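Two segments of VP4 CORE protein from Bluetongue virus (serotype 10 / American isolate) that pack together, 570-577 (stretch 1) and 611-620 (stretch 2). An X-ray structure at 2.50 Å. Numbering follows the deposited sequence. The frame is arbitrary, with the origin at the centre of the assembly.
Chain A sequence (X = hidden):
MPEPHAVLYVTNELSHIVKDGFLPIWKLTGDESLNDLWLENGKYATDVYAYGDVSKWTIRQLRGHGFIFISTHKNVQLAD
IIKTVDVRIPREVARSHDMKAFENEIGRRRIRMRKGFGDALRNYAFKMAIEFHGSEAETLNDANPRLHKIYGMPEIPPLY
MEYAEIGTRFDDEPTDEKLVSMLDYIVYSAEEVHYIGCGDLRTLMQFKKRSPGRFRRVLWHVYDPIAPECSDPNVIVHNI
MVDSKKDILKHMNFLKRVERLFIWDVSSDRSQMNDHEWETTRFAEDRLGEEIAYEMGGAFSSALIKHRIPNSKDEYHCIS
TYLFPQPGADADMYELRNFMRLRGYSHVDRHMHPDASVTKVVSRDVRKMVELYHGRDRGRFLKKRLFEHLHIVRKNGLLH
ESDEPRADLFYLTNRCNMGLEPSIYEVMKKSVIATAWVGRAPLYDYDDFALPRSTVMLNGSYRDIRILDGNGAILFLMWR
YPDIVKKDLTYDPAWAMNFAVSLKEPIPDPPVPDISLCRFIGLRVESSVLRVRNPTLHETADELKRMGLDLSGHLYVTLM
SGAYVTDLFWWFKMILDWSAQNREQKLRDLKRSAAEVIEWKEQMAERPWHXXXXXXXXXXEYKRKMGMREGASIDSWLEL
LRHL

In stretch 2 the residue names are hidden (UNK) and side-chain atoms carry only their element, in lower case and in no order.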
# COMPACT_ATOMS: atom_id res chain seq x y z
N TRP A 570 -5.64 -20.19 16.89
CA TRP A 570 -5.40 -21.30 15.98
C TRP A 570 -4.37 -22.29 16.56
O TRP A 570 -4.55 -23.51 16.48
CB TRP A 570 -4.96 -20.73 14.63
CG TRP A 570 -4.51 -21.69 13.60
CD1 TRP A 570 -4.61 -23.05 13.64
CD2 TRP A 570 -3.93 -21.36 12.34
NE1 TRP A 570 -4.11 -23.59 12.47
CE2 TRP A 570 -3.68 -22.57 11.66
CE3 TRP A 570 -3.60 -20.14 11.70
CZ2 TRP A 570 -3.11 -22.61 10.39
CZ3 TRP A 570 -3.02 -20.19 10.44
CH2 TRP A 570 -2.79 -21.41 9.80
N TRP A 571 -3.32 -21.74 17.16
CA TRP A 571 -2.27 -22.55 17.79
C TRP A 571 -2.83 -23.40 18.95
O TRP A 571 -2.63 -24.61 18.96
CB TRP A 571 -1.11 -21.66 18.25
CG TRP A 571 0.17 -22.40 18.43
CD1 TRP A 571 1.05 -22.76 17.45
CD2 TRP A 571 0.73 -22.87 19.66
NE1 TRP A 571 2.13 -23.42 17.99
CE2 TRP A 571 1.95 -23.50 19.35
CE3 TRP A 571 0.30 -22.82 21.00
CZ2 TRP A 571 2.75 -24.09 20.33
CZ3 TRP A 571 1.11 -23.39 21.97
CH2 TRP A 571 2.31 -24.03 21.63
N PHE A 572 -3.55 -22.78 19.88
CA PHE A 572 -4.22 -23.53 20.94
C PHE A 572 -5.16 -24.57 20.36
O PHE A 572 -5.34 -25.65 20.93
CB PHE A 572 -5.00 -22.60 21.89
CG PHE A 572 -4.13 -21.76 22.79
CD1 PHE A 572 -2.96 -22.28 23.36
CD2 PHE A 572 -4.49 -20.46 23.11
CE1 PHE A 572 -2.17 -21.50 24.20
CE2 PHE A 572 -3.70 -19.67 23.95
CZ PHE A 572 -2.54 -20.20 24.49
N LYS A 573 -5.77 -24.26 19.21
CA LYS A 573 -6.69 -25.21 18.59
C LYS A 573 -5.92 -26.38 17.99
O LYS A 573 -6.39 -27.51 18.01
CB LYS A 573 -7.59 -24.54 17.56
CG LYS A 573 -8.88 -25.31 17.32
CD LYS A 573 -9.82 -24.65 16.31
CE LYS A 573 -10.96 -25.60 15.92
NZ LYS A 573 -11.73 -25.08 14.74
N MET A 574 -4.72 -26.12 17.48
CA MET A 574 -3.91 -27.16 16.83
C MET A 574 -3.29 -28.09 17.87
O MET A 574 -3.09 -29.28 17.59
CB MET A 574 -2.87 -26.55 15.85
CG MET A 574 -1.52 -26.18 16.42
SD MET A 574 -0.42 -27.58 16.65
CE MET A 574 -0.83 -28.55 15.22
N ILE A 575 -3.00 -27.55 19.05
CA ILE A 575 -2.32 -28.27 20.13
C ILE A 575 -3.24 -29.30 20.79
O ILE A 575 -2.86 -30.47 20.92
CB ILE A 575 -1.75 -27.28 21.20
CG1 ILE A 575 -0.66 -26.38 20.62
CG2 ILE A 575 -1.24 -28.03 22.45
CD1 ILE A 575 0.58 -27.09 20.11
N LEU A 576 -4.43 -28.87 21.19
CA LEU A 576 -5.36 -29.70 21.95
C LEU A 576 -6.25 -30.57 21.08
O LEU A 576 -6.36 -31.78 21.30
CB LEU A 576 -6.23 -28.83 22.86
CG LEU A 576 -5.53 -27.67 23.58
CD1 LEU A 576 -6.56 -26.77 24.24
CD2 LEU A 576 -4.51 -28.17 24.59
N ASP A 577 -6.88 -29.95 20.08
CA ASP A 577 -7.87 -30.63 19.26
C ASP A 577 -7.30 -31.57 18.20
O ASP A 577 -8.04 -32.35 17.61
CB ASP A 577 -8.79 -29.61 18.58
CG ASP A 577 -9.92 -29.13 19.50
OD1 ASP A 577 -10.68 -28.23 19.06
OD2 ASP A 577 -10.05 -29.65 20.64
N UNK A 611 -1.41 -31.39 28.97
CA UNK A 611 -0.97 -30.39 28.00
C UNK A 611 -1.65 -29.04 28.24
O UNK A 611 -0.99 -28.00 28.23
c UNK A 611 -1.19 -30.86 26.53
c UNK A 611 -0.31 -30.06 25.59
c UNK A 611 -0.88 -32.33 26.39
N UNK A 612 -2.97 -29.06 28.46
CA UNK A 612 -3.73 -27.85 28.84
C UNK A 612 -3.18 -27.17 30.10
O UNK A 612 -3.08 -25.95 30.17
n UNK A 612 -9.87 -29.93 27.27
c UNK A 612 -8.85 -30.59 27.81
c UNK A 612 -7.50 -28.52 27.97
c UNK A 612 -6.03 -28.19 27.75
n UNK A 612 -8.96 -31.90 28.02
c UNK A 612 -5.22 -28.19 29.04
n UNK A 612 -7.73 -29.96 28.14
N UNK A 613 -2.82 -27.99 31.09
CA UNK A 613 -2.21 -27.52 32.33
C UNK A 613 -0.79 -26.97 32.13
O UNK A 613 -0.32 -26.14 32.92
c UNK A 613 -2.19 -28.66 33.35
c UNK A 613 -3.43 -29.53 33.26
o UNK A 613 -3.40 -30.61 32.65
n UNK A 613 -4.53 -29.06 33.83
N UNK A 614 -0.13 -27.43 31.07
CA UNK A 614 1.21 -26.96 30.70
C UNK A 614 1.12 -25.58 30.08
O UNK A 614 1.89 -24.68 30.42
c UNK A 614 1.95 -29.35 30.28
o UNK A 614 3.09 -29.86 30.41
c UNK A 614 1.87 -27.94 29.72
o UNK A 614 0.90 -29.96 30.58
N UNK A 615 0.17 -25.42 29.17
CA UNK A 615 -0.07 -24.13 28.54
C UNK A 615 -0.49 -23.05 29.54
O UNK A 615 -0.03 -21.92 29.44
c UNK A 615 0.57 -25.13 25.65
c UNK A 615 -1.10 -24.26 27.40
c UNK A 615 -1.90 -25.18 25.20
c UNK A 615 -0.82 -25.28 26.27
N UNK A 616 -1.32 -23.41 30.51
CA UNK A 616 -1.72 -22.43 31.54
C UNK A 616 -0.56 -22.07 32.47
O UNK A 616 -0.47 -20.93 32.94
c UNK A 616 -3.01 -22.84 32.33
c UNK A 616 -2.43 -23.92 34.59
c UNK A 616 -2.81 -24.13 33.14
c UNK A 616 -4.20 -22.97 31.40
N UNK A 617 0.32 -23.05 32.73
CA UNK A 617 1.55 -22.83 33.49
C UNK A 617 2.46 -21.82 32.78
O UNK A 617 3.05 -20.94 33.43
c UNK A 617 2.30 -24.15 33.73
N UNK A 618 2.56 -21.93 31.45
CA UNK A 618 3.36 -20.99 30.66
C UNK A 618 2.80 -19.58 30.81
O UNK A 618 3.56 -18.65 31.10
c UNK A 618 3.41 -21.42 29.19
N UNK A 619 1.48 -19.44 30.62
CA UNK A 619 0.81 -18.14 30.68
C UNK A 619 0.96 -17.47 32.05
O UNK A 619 1.21 -16.27 32.14
c UNK A 619 -0.68 -18.25 30.30
c UNK A 619 -0.56 -16.83 28.16
c UNK A 619 -1.23 -18.00 28.88
c UNK A 619 -1.20 -19.25 28.01
N UNK A 620 0.81 -18.27 33.11
CA UNK A 620 0.97 -17.78 34.48
C UNK A 620 2.38 -17.28 34.70
O UNK A 620 2.58 -16.21 35.29
c UNK A 620 -0.81 -19.06 35.79
n UNK A 620 -2.25 -20.56 37.11
c UNK A 620 -0.97 -19.86 37.07
n UNK A 620 -1.93 -21.48 39.20
n UNK A 620 -3.87 -21.91 38.03
c UNK A 620 0.66 -18.88 35.49
c UNK A 620 -2.68 -21.31 38.12

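Position 611 carries three side-chain carbons, with two on the first. One of the outer carbons lies 3.9 Å from CG2 of Ile575. A short fork at the beta carbon, with no polar atom, is valine: Val611. Its CA-to-CB bond points toward stretch 1, although the residue is exposed.

Position 612 has seven side-chain atoms: three carbons, a nitrogen, then a carbon bearing two more nitrogens. One of its stem carbons lies 3.5 Å from CD2 of Leu576. The terminal group is a guanidinium, so the residue is Arg612. The touching atom is CG, so an aliphatic part of the chain makes this contact. No hydrogen bond to stretch 1 is formed. The residue also touches a crystal neighbour.

Position 613 has two carbons, the second carrying one oxygen and one nitrogen. This is a short carboxamide, Asn613. It is exposed and does not reach stretch 1.

Position 614 also has two carbons, but the second carries two oxygens. The carboxylate on a short stem identifies Asp614. It makes no contact with stretch 1. Instead, its OD1 accepts a weak hydrogen bond from N of Val611, at 3.2 Å, at the start of this segment.

Position 615 has four carbons, forked at the second. It is buried and touches four residues of stretch 1: Trp571, Phe572, Ile575 and Leu576. A fork one carbon beyond CB is leucine: Leu615. Its CD1 lies 3.6 Å from CD1 of Phe572, 4.0 Å from CG2 of Ile575 and 4.0 Å from CD2 of Leu576. Its CD2 lies 4.1 Å from CZ3 of Trp571, at the edge of the indole and near its plane.

Position 616 again has four carbons, but the fork is at the first and one arm is two carbons long. This is Ile616. The end of its side chain leads away from stretch 1, and no contact is made.

Positions 617 and 618 each have a single side-chain carbon. Both are alanines, Ala617 and Ala618. The first is exposed and the second buried, and neither touches stretch 1.

Position 619 has four carbons, forked at the second. One end carbon is 3.9 Å from CZ of Phe572. The pattern is leucine, Leu619, and the touching atom is CD2.

Position 620 repeats the pattern of three carbons, a nitrogen, and a carbon with two nitrogens. It is Arg620, exposed and out of reach of stretch 1. It touches a crystal neighbour.

The two helices run roughly antiparallel, at 148°, and their axes approach to 11.6 Å. That spacing is bridged by side chains. Leu615 is the knob, set in a hole formed by Trp571, Phe572, Ile575 and Leu576. Val611 and Leu619, one helical turn before and after it, extend the apolar strip to Ile575 and Phe572. No hydrogen bond crosses the contact, which buries 320 Å² in total and rests on apolar packing.

Stretch 2 611-620: VRNDLIAALR
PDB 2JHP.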